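Local coordinates for protein putative acetyltransferase Sthe_0691 (PDB 3SHP) that probably transfers an acetyl group from acetyl-CoA to a substrate not yet identified, at residues Leu120-Leu134 against Arg154-Asp168. Numbering follows the deposited sequence.
Sequences LVITVEIAADEQRTL and RAGHRVDLLIYQAVD
Val-124 and Tyr-164 face each other through two backbone bonds, Val-124 N to Tyr-164 O and Tyr-164 N to Val-124 O, a worked example of antiparallel pairing inside a sheet, where successive residues alternate between faces. Hydrogen-bonded pairs Ile-122/Ala-166 and Ile-126/Leu-162 alternate with non-hydrogen-bonded ones such as Thr-123/Gln-165, and Ala-128 N to Asp-160 O (2.8 Å) carries the pairing into the turn.

Apolar contact covers the face of Val-124 and Tyr-164. The Ile-126 side chain crosses that of Tyr-164 at about a right angle, CD1 lying 4.0 Å from Tyr-164 CD1, while Leu-134, from the following helix, sets CD2 3.4 Å from Tyr-164 CE1. Leu-134 CD2 also meets Leu-162 CD1, closing helix onto strand. Tyr-164 OH hydrogen-bonds Glu-138.

On the other face, Thr-123 OG1, beside its own backbone N (chi1 -59°), accepts from Gln-165 NE2 at 2.7 Å, nearly in the amide plane; Gln-165 OE1 accepts a hydrogen bond from Ala-44 N. Glu-125, its CD near Leu-161 CD2, salt-bridges Arg-88 and Arg-41.

Charge gathers at the turn. Arg-154 grips Asp-129 side-on, NE to OD2 at 2.6 Å and NH2 to OD1 at 2.9 Å, both on syn lone pairs. The same NH2 reaches Glu-130 OE1 (3.1 Å) from above that carboxylate's plane. Glu-130 OE2 accepts from Ala-127 N, bracing the type I turn, and Lys-47 of a neighbouring subunit also salt-bridges Glu-130.

Strand 121-127 runs parallel to 84-91; 157-167 inserts between it and 143-151, consistent with the C-terminal part of a GNAT-type fold, and helix 98-116 packs against Ile-122 and Ala-166.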
ATOM      1  N   LEU A 120     -30.947  -2.147  27.667  1.00 39.99           N
ATOM      2  CA  LEU A 120     -30.503  -3.017  28.742  1.00 38.63           C
ATOM      3  C   LEU A 120     -28.966  -2.962  28.835  1.00 37.35           C
ATOM      4  O   LEU A 120     -28.408  -3.338  29.870  1.00 37.84           O
ATOM      5  CB  LEU A 120     -31.030  -4.453  28.533  1.00 38.27           C
ATOM      6  CG  LEU A 120     -32.573  -4.538  28.465  1.00 39.52           C
ATOM      7  CD1 LEU A 120     -33.112  -5.967  28.248  1.00 40.21           C
ATOM      8  CD2 LEU A 120     -33.236  -3.909  29.708  1.00 39.84           C
ATOM      9  N   VAL A 121     -28.301  -2.471  27.775  1.00 34.65           N
ATOM     10  CA  VAL A 121     -26.822  -2.433  27.702  1.00 33.17           C
ATOM     11  C   VAL A 121     -26.301  -1.180  27.004  1.00 32.53           C
ATOM     12  O   VAL A 121     -26.779  -0.807  25.919  1.00 33.33           O
ATOM     13  CB  VAL A 121     -26.240  -3.662  26.962  1.00 32.77           C
ATOM     14  CG1 VAL A 121     -24.747  -3.779  27.194  1.00 32.06           C
ATOM     15  CG2 VAL A 121     -26.921  -4.938  27.407  1.00 32.37           C
ATOM     16  N   ILE A 122     -25.342  -0.522  27.652  1.00 31.34           N
ATOM     17  CA  ILE A 122     -24.599   0.607  27.089  1.00 29.83           C
ATOM     18  C   ILE A 122     -23.126   0.225  27.138  1.00 27.97           C
ATOM     19  O   ILE A 122     -22.641  -0.237  28.182  1.00 27.27           O
ATOM     20  CB  ILE A 122     -24.812   1.908  27.913  1.00 30.55           C
ATOM     21  CG1 ILE A 122     -26.301   2.271  27.976  1.00 32.15           C
ATOM     22  CG2 ILE A 122     -24.021   3.076  27.323  1.00 30.59           C
ATOM     23  CD1 ILE A 122     -26.634   3.540  28.840  1.00 31.82           C
ATOM     24  N   THR A 123     -22.428   0.428  26.020  1.00 25.51           N
ATOM     25  CA  THR A 123     -21.089  -0.098  25.822  1.00 23.89           C
ATOM     26  C   THR A 123     -20.255   1.032  25.198  1.00 23.66           C
ATOM     27  O   THR A 123     -20.614   1.572  24.134  1.00 23.42           O
ATOM     28  CB  THR A 123     -21.124  -1.371  24.912  1.00 23.46           C
ATOM     29  OG1 THR A 123     -21.951  -2.378  25.512  1.00 22.86           O
ATOM     30  CG2 THR A 123     -19.739  -1.969  24.701  1.00 21.58           C
ATOM     31  N   VAL A 124     -19.168   1.394  25.878  1.00 22.61           N
ATOM     32  CA  VAL A 124     -18.324   2.530  25.488  1.00 21.74           C
ATOM     33  C   VAL A 124     -16.839   2.136  25.429  1.00 21.47           C
ATOM     34  O   VAL A 124     -16.299   1.548  26.378  1.00 21.60           O
ATOM     35  CB  VAL A 124     -18.472   3.710  26.484  1.00 22.43           C
ATOM     36  CG1 VAL A 124     -17.803   4.972  25.942  1.00 20.67           C
ATOM     37  CG2 VAL A 124     -19.968   3.991  26.790  1.00 23.77           C
ATOM     38  N   GLU A 125     -16.176   2.499  24.337  1.00 21.00           N
ATOM     39  CA  GLU A 125     -14.728   2.310  24.189  1.00 20.89           C
ATOM     40  C   GLU A 125     -14.008   3.483  24.837  1.00 21.63           C
ATOM     41  O   GLU A 125     -14.345   4.660  24.545  1.00 21.32           O
ATOM     42  CB  GLU A 125     -14.336   2.274  22.710  1.00 20.49           C
ATOM     43  CG  GLU A 125     -14.854   1.088  21.934  1.00 21.27           C
ATOM     44  CD  GLU A 125     -14.167   0.941  20.544  1.00 22.15           C
ATOM     45  OE1 GLU A 125     -13.471   1.893  20.104  1.00 21.84           O
ATOM     46  OE2 GLU A 125     -14.337  -0.124  19.897  1.00 21.37           O
ATOM     47  N   ILE A 126     -13.044   3.176  25.727  1.00 21.60           N
ATOM     48  CA  ILE A 126     -12.211   4.196  26.359  1.00 21.68           C
ATOM     49  C   ILE A 126     -10.786   3.687  26.558  1.00 22.05           C
ATOM     50  O   ILE A 126     -10.582   2.637  27.157  1.00 22.42           O
ATOM     51  CB  ILE A 126     -12.755   4.647  27.749  1.00 22.05           C
ATOM     52  CG1 ILE A 126     -14.256   4.992  27.684  1.00 21.11           C
ATOM     53  CG2 ILE A 126     -11.951   5.862  28.270  1.00 20.84           C
ATOM     54  CD1 ILE A 126     -14.891   5.210  29.060  1.00 18.47           C
ATOM     55  N   ALA A 127      -9.800   4.431  26.065  1.00 21.43           N
ATOM     56  CA  ALA A 127      -8.423   3.969  26.164  1.00 21.51           C
ATOM     57  C   ALA A 127      -7.968   4.113  27.606  1.00 22.10           C
ATOM     58  O   ALA A 127      -8.384   5.038  28.290  1.00 22.15           O
ATOM     59  CB  ALA A 127      -7.506   4.763  25.224  1.00 20.76           C
ATOM     60  N   ALA A 128      -7.087   3.224  28.053  1.00 23.06           N
ATOM     61  CA  ALA A 128      -6.700   3.201  29.447  1.00 24.14           C
ATOM     62  C   ALA A 128      -5.987   4.468  29.895  1.00 24.83           C
ATOM     63  O   ALA A 128      -5.938   4.709  31.072  1.00 26.04           O
ATOM     64  CB  ALA A 128      -5.868   1.936  29.789  1.00 23.44           C
ATOM     65  N   ASP A 129      -5.451   5.282  28.980  1.00 25.47           N
ATOM     66  CA  ASP A 129      -4.761   6.518  29.397  1.00 26.92           C
ATOM     67  C   ASP A 129      -5.690   7.736  29.322  1.00 27.47           C
ATOM     68  O   ASP A 129      -5.242   8.881  29.486  1.00 27.84           O
ATOM     69  CB  ASP A 129      -3.495   6.770  28.542  1.00 27.12           C
ATOM     70  CG  ASP A 129      -3.798   6.771  27.064  1.00 26.71           C
ATOM     71  OD1 ASP A 129      -4.971   6.544  26.721  1.00 26.12           O
ATOM     72  OD2 ASP A 129      -2.883   6.978  26.236  1.00 28.42           O
ATOM     73  N   GLU A 130      -6.964   7.500  29.019  1.00 27.55           N
ATOM     74  CA  GLU A 130      -7.912   8.610  28.939  1.00 28.97           C
ATOM     75  C   GLU A 130      -8.553   8.925  30.294  1.00 29.82           C
ATOM     76  O   GLU A 130      -9.737   8.671  30.521  1.00 30.41           O
ATOM     77  CB  GLU A 130      -8.916   8.394  27.795  1.00 28.21           C
ATOM     78  CG  GLU A 130      -8.228   8.566  26.447  1.00 28.13           C
ATOM     79  CD  GLU A 130      -8.946   7.937  25.238  1.00 29.45           C
ATOM     80  OE1 GLU A 130      -8.374   8.062  24.122  1.00 28.28           O
ATOM     81  OE2 GLU A 130     -10.052   7.338  25.373  1.00 28.84           O
ATOM     82  N   GLN A 131      -7.740   9.512  31.168  1.00 31.42           N
ATOM     83  CA  GLN A 131      -8.058   9.719  32.597  1.00 33.67           C
ATOM     84  C   GLN A 131      -9.424  10.316  32.891  1.00 32.76           C
ATOM     85  O   GLN A 131     -10.221   9.763  33.643  1.00 32.43           O
ATOM     86  CB  GLN A 131      -7.009  10.630  33.241  1.00 34.81           C
ATOM     87  CG  GLN A 131      -6.189   9.975  34.301  1.00 40.68           C
ATOM     88  CD  GLN A 131      -5.539  10.999  35.253  1.00 48.24           C
ATOM     89  OE1 GLN A 131      -5.075  12.078  34.827  1.00 49.97           O
ATOM     90  NE2 GLN A 131      -5.507  10.661  36.551  1.00 50.64           N
ATOM     91  N   ARG A 132      -9.657  11.484  32.314  1.00 32.55           N
ATOM     92  CA  ARG A 132     -10.885  12.207  32.535  1.00 32.32           C
ATOM     93  C   ARG A 132     -12.077  11.464  31.955  1.00 30.83           C
ATOM     94  O   ARG A 132     -13.122  11.389  32.587  1.00 31.28           O
ATOM     95  CB  ARG A 132     -10.758  13.607  31.960  1.00 33.23           C
ATOM     96  CG  ARG A 132      -9.688  14.401  32.680  1.00 37.52           C
ATOM     97  CD  ARG A 132      -9.527  15.758  32.082  1.00 43.96           C
ATOM     98  NE  ARG A 132      -8.282  16.395  32.514  1.00 51.07           N
ATOM     99  CZ  ARG A 132      -8.140  17.107  33.636  1.00 54.76           C
ATOM    100  NH1 ARG A 132      -9.161  17.269  34.480  1.00 55.34           N
ATOM    101  NH2 ARG A 132      -6.963  17.655  33.923  1.00 57.32           N
ATOM    102  N   THR A 133     -11.915  10.903  30.762  1.00 28.71           N
ATOM    103  CA  THR A 133     -12.980  10.118  30.143  1.00 26.94           C
ATOM    104  C   THR A 133     -13.296   8.863  30.988  1.00 27.06           C
ATOM    105  O   THR A 133     -14.457   8.530  31.211  1.00 26.58           O
ATOM    106  CB  THR A 133     -12.629   9.768  28.675  1.00 26.20           C
ATOM    107  OG1 THR A 133     -12.268  10.976  27.982  1.00 24.79           O
ATOM    108  CG2 THR A 133     -13.808   9.117  27.962  1.00 23.85           C
ATOM    109  N   LEU A 134     -12.267   8.186  31.486  1.00 27.31           N
ATOM    110  CA  LEU A 134     -12.507   7.063  32.402  1.00 27.86           C
ATOM    111  C   LEU A 134     -13.304   7.531  33.630  1.00 29.01           C
ATOM    112  O   LEU A 134     -14.264   6.860  34.056  1.00 28.44           O
ATOM    113  CB  LEU A 134     -11.191   6.427  32.841  1.00 26.98           C
ATOM    114  CG  LEU A 134     -10.435   5.721  31.710  1.00 25.47           C
ATOM    115  CD1 LEU A 134      -9.038   5.410  32.200  1.00 25.23           C
ATOM    116  CD2 LEU A 134     -11.169   4.437  31.255  1.00 20.94           C
ATOM    117  N   ARG A 154       0.266   4.614  20.836  1.00 23.20           N
ATOM    118  CA  ARG A 154       0.621   5.960  21.255  1.00 23.45           C
ATOM    119  C   ARG A 154       2.076   6.223  20.841  1.00 24.28           C
ATOM    120  O   ARG A 154       2.753   5.362  20.245  1.00 24.45           O
ATOM    121  CB  ARG A 154       0.463   6.125  22.789  1.00 22.99           C
ATOM    122  CG  ARG A 154      -0.962   5.912  23.352  1.00 22.44           C
ATOM    123  CD  ARG A 154      -1.960   6.989  22.844  1.00 22.76           C
ATOM    124  NE  ARG A 154      -3.204   6.952  23.606  1.00 22.39           N
ATOM    125  CZ  ARG A 154      -4.416   7.202  23.112  1.00 22.23           C
ATOM    126  NH1 ARG A 154      -4.603   7.508  21.825  1.00 21.15           N
ATOM    127  NH2 ARG A 154      -5.466   7.136  23.918  1.00 21.65           N
ATOM    128  N   ALA A 155       2.572   7.403  21.178  1.00 25.07           N
ATOM    129  CA  ALA A 155       3.919   7.753  20.832  1.00 26.23           C
ATOM    130  C   ALA A 155       4.852   6.935  21.715  1.00 27.24           C
ATOM    131  O   ALA A 155       4.796   7.051  22.955  1.00 27.65           O
ATOM    132  CB  ALA A 155       4.137   9.244  21.036  1.00 25.93           C
ATOM    133  N   GLY A 156       5.667   6.085  21.077  1.00 26.67           N
ATOM    134  CA  GLY A 156       6.649   5.295  21.780  1.00 26.71           C
ATOM    135  C   GLY A 156       6.159   4.055  22.530  1.00 26.59           C
ATOM    136  O   GLY A 156       6.962   3.320  23.055  1.00 27.48           O
ATOM    137  N   HIS A 157       4.848   3.814  22.582  1.00 25.82           N
ATOM    138  CA  HIS A 157       4.287   2.753  23.426  1.00 25.17           C
ATOM    139  C   HIS A 157       2.845   2.521  23.005  1.00 24.35           C
ATOM    140  O   HIS A 157       2.344   3.221  22.134  1.00 23.94           O
ATOM    141  CB  HIS A 157       4.371   3.096  24.951  1.00 25.10           C
ATOM    142  CG  HIS A 157       3.482   4.233  25.385  1.00 25.65           C
ATOM    143  ND1 HIS A 157       3.682   5.538  24.976  1.00 25.64           N
ATOM    144  CD2 HIS A 157       2.394   4.260  26.199  1.00 26.08           C
ATOM    145  CE1 HIS A 157       2.752   6.316  25.514  1.00 26.78           C
ATOM    146  NE2 HIS A 157       1.956   5.566  26.255  1.00 25.28           N
ATOM    147  N   ARG A 158       2.201   1.532  23.625  1.00 23.61           N
ATOM    148  CA  ARG A 158       0.812   1.202  23.349  1.00 22.91           C
ATOM    149  C   ARG A 158       0.075   1.143  24.662  1.00 22.72           C
ATOM    150  O   ARG A 158       0.688   0.882  25.689  1.00 23.49           O
ATOM    151  CB  ARG A 158       0.709  -0.138  22.628  1.00 23.06           C
ATOM    152  CG  ARG A 158       1.520  -0.175  21.322  1.00 23.60           C
ATOM    153  CD  ARG A 158       1.254  -1.441  20.526  1.00 25.27           C
ATOM    154  NE  ARG A 158      -0.117  -1.519  20.002  1.00 25.22           N
ATOM    155  CZ  ARG A 158      -0.504  -1.012  18.839  1.00 25.60           C
ATOM    156  NH1 ARG A 158       0.382  -0.362  18.060  1.00 23.93           N
ATOM    157  NH2 ARG A 158      -1.778  -1.148  18.458  1.00 26.13           N
ATOM    158  N   VAL A 159      -1.223   1.428  24.636  1.00 21.73           N
ATOM    159  CA  VAL A 159      -2.047   1.339  25.832  1.00 21.82           C
ATOM    160  C   VAL A 159      -3.282   0.473  25.575  1.00 21.62           C
ATOM    161  O   VAL A 159      -3.675   0.254  24.423  1.00 21.13           O
ATOM    162  CB  VAL A 159      -2.474   2.718  26.364  1.00 21.10           C
ATOM    163  CG1 VAL A 159      -1.236   3.630  26.580  1.00 21.40           C
ATOM    164  CG2 VAL A 159      -3.489   3.352  25.447  1.00 19.19           C
ATOM    165  N   ASP A 160      -3.879  -0.019  26.650  1.00 21.93           N
ATOM    166  CA  ASP A 160      -5.026  -0.897  26.527  1.00 22.31           C
ATOM    167  C   ASP A 160      -6.221  -0.116  26.046  1.00 21.92           C
ATOM    168  O   ASP A 160      -6.399   1.052  26.392  1.00 22.59           O
ATOM    169  CB  ASP A 160      -5.393  -1.539  27.872  1.00 22.45           C
ATOM    170  CG  ASP A 160      -4.259  -2.328  28.489  1.00 24.51           C
ATOM    171  OD1 ASP A 160      -3.234  -2.600  27.829  1.00 28.22           O
ATOM    172  OD2 ASP A 160      -4.395  -2.672  29.672  1.00 26.17           O
ATOM    173  N   LEU A 161      -7.063  -0.766  25.267  1.00 21.68           N
ATOM    174  CA  LEU A 161      -8.417  -0.270  25.083  1.00 21.65           C
ATOM    175  C   LEU A 161      -9.301  -0.941  26.128  1.00 22.30           C
ATOM    176  O   LEU A 161      -9.277  -2.174  26.271  1.00 22.93           O
ATOM    177  CB  LEU A 161      -8.945  -0.608  23.694  1.00 21.07           C
ATOM    178  CG  LEU A 161     -10.337  -0.012  23.417  1.00 20.98           C
ATOM    179  CD1 LEU A 161     -10.279   1.526  23.546  1.00 18.95           C
ATOM    180  CD2 LEU A 161     -10.928  -0.472  22.046  1.00 19.69           C
ATOM    181  N   LEU A 162     -10.086  -0.139  26.838  1.00 22.26           N
ATOM    182  CA  LEU A 162     -10.999  -0.654  27.834  1.00 22.02           C
ATOM    183  C   LEU A 162     -12.397  -0.510  27.309  1.00 22.11           C
ATOM    184  O   LEU A 162     -12.680   0.445  26.596  1.00 22.76           O
ATOM    185  CB  LEU A 162     -10.858   0.125  29.147  1.00 22.19           C
ATOM    186  CG  LEU A 162      -9.456   0.151  29.776  1.00 21.91           C
ATOM    187  CD1 LEU A 162      -9.438   0.922  31.116  1.00 20.41           C
ATOM    188  CD2 LEU A 162      -8.991  -1.266  29.963  1.00 20.70           C
ATOM    189  N   ILE A 163     -13.269  -1.458  27.647  1.00 22.16           N
ATOM    190  CA  ILE A 163     -14.686  -1.364  27.308  1.00 22.22           C
ATOM    191  C   ILE A 163     -15.480  -1.232  28.595  1.00 23.92           C
ATOM    192  O   ILE A 163     -15.464  -2.138  29.448  1.00 24.28           O
ATOM    193  CB  ILE A 163     -15.198  -2.612  26.573  1.00 22.04           C
ATOM    194  CG1 ILE A 163     -14.278  -2.988  25.407  1.00 19.97           C
ATOM    195  CG2 ILE A 163     -16.661  -2.410  26.147  1.00 20.97           C
ATOM    196  CD1 ILE A 163     -14.304  -1.987  24.237  1.00 19.78           C
ATOM    197  N   TYR A 164     -16.161  -0.098  28.733  1.00 25.16           N
ATOM    198  CA  TYR A 164     -16.974   0.186  29.903  1.00 26.22           C
ATOM    199  C   TYR A 164     -18.415  -0.109  29.546  1.00 27.20           C
ATOM    200  O   TYR A 164     -18.847   0.176  28.426  1.00 27.66           O
ATOM    201  CB  TYR A 164     -16.822   1.664  30.324  1.00 25.93           C
ATOM    202  CG  TYR A 164     -15.696   1.878  31.307  1.00 25.53           C
ATOM    203  CD1 TYR A 164     -14.368   1.696  30.920  1.00 24.42           C
ATOM    204  CD2 TYR A 164     -15.955   2.256  32.621  1.00 25.46           C
ATOM    205  CE1 TYR A 164     -13.333   1.864  31.816  1.00 24.52           C
ATOM    206  CE2 TYR A 164     -14.912   2.446  33.540  1.00 25.40           C
ATOM    207  CZ  TYR A 164     -13.610   2.257  33.116  1.00 27.04           C
ATOM    208  OH  TYR A 164     -12.555   2.440  33.983  1.00 30.30           O
ATOM    209  N   GLN A 165     -19.151  -0.665  30.508  1.00 28.16           N
ATOM    210  CA  GLN A 165     -20.545  -1.066  30.304  1.00 28.89           C
ATOM    211  C   GLN A 165     -21.420  -0.774  31.500  1.00 30.47           C
ATOM    212  O   GLN A 165     -20.957  -0.768  32.646  1.00 30.64           O
ATOM    213  CB  GLN A 165     -20.625  -2.562  29.970  1.00 27.82           C
ATOM    214  CG  GLN A 165     -20.062  -2.896  28.580  1.00 26.28           C
ATOM    215  CD  GLN A 165     -20.417  -4.316  28.131  1.00 25.25           C
ATOM    216  OE1 GLN A 165     -19.889  -5.308  28.663  1.00 25.26           O
ATOM    217  NE2 GLN A 165     -21.304  -4.419  27.150  1.00 20.96           N
ATOM    218  N   ALA A 166     -22.686  -0.499  31.228  1.00 32.49           N
ATOM    219  CA  ALA A 166     -23.723  -0.687  32.222  1.00 34.78           C
ATOM    220  C   ALA A 166     -24.691  -1.693  31.629  1.00 36.29           C
ATOM    221  O   ALA A 166     -25.117  -1.580  30.457  1.00 36.28           O
ATOM    222  CB  ALA A 166     -24.412   0.612  32.556  1.00 34.62           C
ATOM    223  N   VAL A 167     -25.005  -2.696  32.434  1.00 38.26           N
ATOM    224  CA  VAL A 167     -25.889  -3.764  32.031  1.00 40.64           C
ATOM    225  C   VAL A 167     -27.012  -3.903  33.068  1.00 43.66           C
ATOM    226  O   VAL A 167     -26.758  -4.148  34.256  1.00 43.90           O
ATOM    227  CB  VAL A 167     -25.119  -5.087  31.864  1.00 40.76           C
ATOM    228  CG1 VAL A 167     -26.065  -6.247  31.498  1.00 39.91           C
ATOM    229  CG2 VAL A 167     -23.979  -4.937  30.819  1.00 40.06           C
ATOM    230  N   ASP A 168     -28.246  -3.727  32.604  1.00 46.53           N
ATOM    231  CA  ASP A 168     -29.439  -3.884  33.426  1.00 50.40           C
ATOM    232  C   ASP A 168     -29.427  -5.209  34.192  1.00 53.29           C
ATOM    233  O   ASP A 168     -29.055  -6.250  33.628  1.00 52.91           O
ATOM    234  CB  ASP A 168     -30.687  -3.788  32.538  1.00 50.04           C
ATOM    235  CG  ASP A 168     -31.976  -3.763  33.331  1.00 50.80           C
ATOM    236  OD1 ASP A 168     -32.332  -4.817  33.892  1.00 49.81           O
ATOM    237  OD2 ASP A 168     -32.644  -2.698  33.379  1.00 51.89           O
TER
HETATM  238  O   HOH W   1      -0.166   6.856  27.577  1.00 36.34           O
HETATM  239  O   HOH W   2      -7.563   7.759  21.145  1.00 56.61           O